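Local structure of toxin Tse2 (Pseudomonas aeruginosa, 5AKO) at residues T122-L128 against Q160-F164. The protein is a toxin secreted by the H1 type VI secretion system into the cytoplasm of recipient cells, where it likely acts as an NAD-dependent cytotoxin. Residues are numbered along the deposited sequence; the frame is centred on the assembly and turned at random.
Sequences TDIPPDL and QLDNF
P125 and F164 meet where the loop leading into strand 128-136 packs against helix 154-176 of the Tse2 ADP-ribosyltransferase-toxin fold; a type I beta turn from P125 to L128, closed by the bond from L128 N to P125 O, shapes this part of the loop. The central contact is CH-pi: P125 CD sits over one face of the F164 ring, displaced toward its rim, 3.6 Å from F164 CG. CG of the same proline rests 3.3 Å from Q160 O, the carbonyl that accepts the helical bond from F164 N. F164 has CG anti to its own N (chi1 -155°), which lays the ring against P125 CD, its CE1 side reaching T122. There T122 CG2 meets the ring rim close to its plane, 3.7 Å from F164 CE1, and I124 CG1 lies 4.2 Å from F164 CZ. V130 and I146 of the neighbouring strands also touch the ring, tying loop, helix and sheet into one apolar cluster. At the end of the turn L128 adds a second apolar patch: its CD1 is 3.7 Å from Q160 CB and 3.8 Å from L161 CD2, the L128 and Q160 side chains running antiparallel alongside one another. Between 122-128 and 160-164 there is one hydrogen bond; farther along the helix N167 ND2 also bonds D123 O. Bent at chi2, the Q160 side chain runs alongside P125 CB to the turn, where D127 N donates to Q160 OE1 over 3.1 Å, lying almost on the extension of the CD-OE1 bond (177° at the oxygen), though its N-H is bent to 153°.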
loop_
_atom_site.group_PDB
_atom_site.type_symbol
_atom_site.label_atom_id
_atom_site.label_comp_id
_atom_site.label_asym_id
_atom_site.label_seq_id
_atom_site.Cartn_x
_atom_site.Cartn_y
_atom_site.Cartn_z
ATOM N N THR C 122 35.472 -2.810 6.193
ATOM C CA THR C 122 35.202 -4.193 6.528
ATOM C C THR C 122 35.002 -5.035 5.273
ATOM O O THR C 122 34.375 -4.585 4.312
ATOM C CB THR C 122 33.934 -4.295 7.360
ATOM O OG1 THR C 122 34.102 -3.495 8.526
ATOM C CG2 THR C 122 33.676 -5.756 7.747
ATOM N N ASP C 123 35.563 -6.224 5.274
ATOM C CA ASP C 123 35.416 -7.163 4.151
ATOM C C ASP C 123 34.012 -7.737 4.101
ATOM O O ASP C 123 33.509 -8.235 5.100
ATOM C CB ASP C 123 36.451 -8.290 4.255
ATOM C CG ASP C 123 37.915 -7.788 3.927
ATOM O OD1 ASP C 123 38.116 -6.603 3.551
ATOM O OD2 ASP C 123 38.881 -8.566 4.049
ATOM N N ILE C 124 33.394 -7.637 2.936
ATOM C CA ILE C 124 32.113 -8.192 2.699
ATOM C C ILE C 124 32.187 -9.645 2.209
ATOM O O ILE C 124 32.757 -9.950 1.133
ATOM C CB ILE C 124 31.368 -7.365 1.640
ATOM C CG1 ILE C 124 31.226 -5.904 2.085
ATOM C CG2 ILE C 124 29.991 -7.976 1.380
ATOM C CD1 ILE C 124 30.767 -4.937 0.995
ATOM N N PRO C 125 31.551 -10.577 2.946
ATOM C CA PRO C 125 31.641 -11.951 2.474
ATOM C C PRO C 125 31.257 -12.094 1.003
ATOM O O PRO C 125 30.343 -11.384 0.526
ATOM C CB PRO C 125 30.670 -12.690 3.384
ATOM C CG PRO C 125 30.737 -11.908 4.658
ATOM C CD PRO C 125 30.794 -10.487 4.205
ATOM N N PRO C 126 31.937 -13.000 0.290
ATOM C CA PRO C 126 31.880 -13.082 -1.160
ATOM C C PRO C 126 30.502 -13.123 -1.803
ATOM O O PRO C 126 30.327 -12.566 -2.898
ATOM C CB PRO C 126 32.652 -14.395 -1.490
ATOM C CG PRO C 126 32.791 -15.129 -0.185
ATOM C CD PRO C 126 32.857 -14.018 0.844
ATOM N N ASP C 127 29.538 -13.775 -1.184
ATOM C CA ASP C 127 28.206 -13.855 -1.817
ATOM C C ASP C 127 27.140 -12.898 -1.236
ATOM O O ASP C 127 25.952 -13.073 -1.483
ATOM C CB ASP C 127 27.712 -15.304 -1.764
ATOM C CG ASP C 127 28.499 -16.220 -2.671
ATOM O OD1 ASP C 127 28.679 -15.843 -3.863
ATOM O OD2 ASP C 127 28.904 -17.310 -2.193
ATOM N N LEU C 128 27.577 -11.875 -0.511
ATOM C CA LEU C 128 26.681 -10.879 0.034
ATOM C C LEU C 128 26.987 -9.573 -0.599
ATOM O O LEU C 128 28.050 -9.404 -1.222
ATOM C CB LEU C 128 26.893 -10.743 1.523
ATOM C CG LEU C 128 26.525 -11.930 2.410
ATOM C CD1 LEU C 128 26.675 -11.543 3.868
ATOM C CD2 LEU C 128 25.104 -12.413 2.160
ATOM N N GLN C 160 27.216 -16.680 5.943
ATOM C CA GLN C 160 27.933 -15.523 5.458
ATOM C C GLN C 160 27.747 -14.366 6.409
ATOM O O GLN C 160 28.679 -13.593 6.644
ATOM C CB GLN C 160 27.504 -15.172 4.065
ATOM C CG GLN C 160 27.704 -16.299 3.067
ATOM C CD GLN C 160 29.012 -16.202 2.385
ATOM O OE1 GLN C 160 29.161 -15.461 1.381
ATOM N NE2 GLN C 160 30.003 -16.879 2.944
ATOM N N LEU C 161 26.563 -14.252 6.995
ATOM C CA LEU C 161 26.322 -13.145 7.913
ATOM C C LEU C 161 27.175 -13.301 9.206
ATOM O O LEU C 161 27.707 -12.309 9.735
ATOM C CB LEU C 161 24.819 -13.023 8.210
ATOM C CG LEU C 161 23.999 -12.610 6.993
ATOM C CD1 LEU C 161 22.529 -12.935 7.227
ATOM C CD2 LEU C 161 24.174 -11.127 6.684
ATOM N N ASP C 162 27.353 -14.540 9.667
ATOM C CA ASP C 162 28.321 -14.809 10.737
ATOM C C ASP C 162 29.769 -14.377 10.382
ATOM O O ASP C 162 30.430 -13.670 11.152
ATOM C CB ASP C 162 28.210 -16.273 11.181
ATOM C CG ASP C 162 26.881 -16.550 11.932
ATOM O OD1 ASP C 162 26.290 -15.584 12.499
ATOM O OD2 ASP C 162 26.415 -17.714 11.931
ATOM N N ASN C 163 30.245 -14.742 9.196
ATOM C CA ASN C 163 31.535 -14.250 8.761
ATOM C C ASN C 163 31.602 -12.753 8.635
ATOM O O ASN C 163 32.652 -12.177 8.847
ATOM C CB ASN C 163 31.955 -14.879 7.440
ATOM C CG ASN C 163 32.262 -16.354 7.583
ATOM O OD1 ASN C 163 32.426 -16.858 8.692
ATOM N ND2 ASN C 163 32.304 -17.046 6.485
ATOM N N PHE C 164 30.484 -12.110 8.309
ATOM C CA PHE C 164 30.459 -10.663 8.237
ATOM C C PHE C 164 30.664 -10.042 9.621
ATOM O O PHE C 164 31.332 -9.016 9.764
ATOM C CB PHE C 164 29.132 -10.167 7.644
ATOM C CG PHE C 164 29.207 -8.787 6.987
ATOM C CD1 PHE C 164 30.321 -7.999 7.070
ATOM C CD2 PHE C 164 28.164 -8.324 6.251
ATOM C CE1 PHE C 164 30.354 -6.763 6.473
ATOM C CE2 PHE C 164 28.217 -7.102 5.610
ATOM C CZ PHE C 164 29.312 -6.308 5.748
#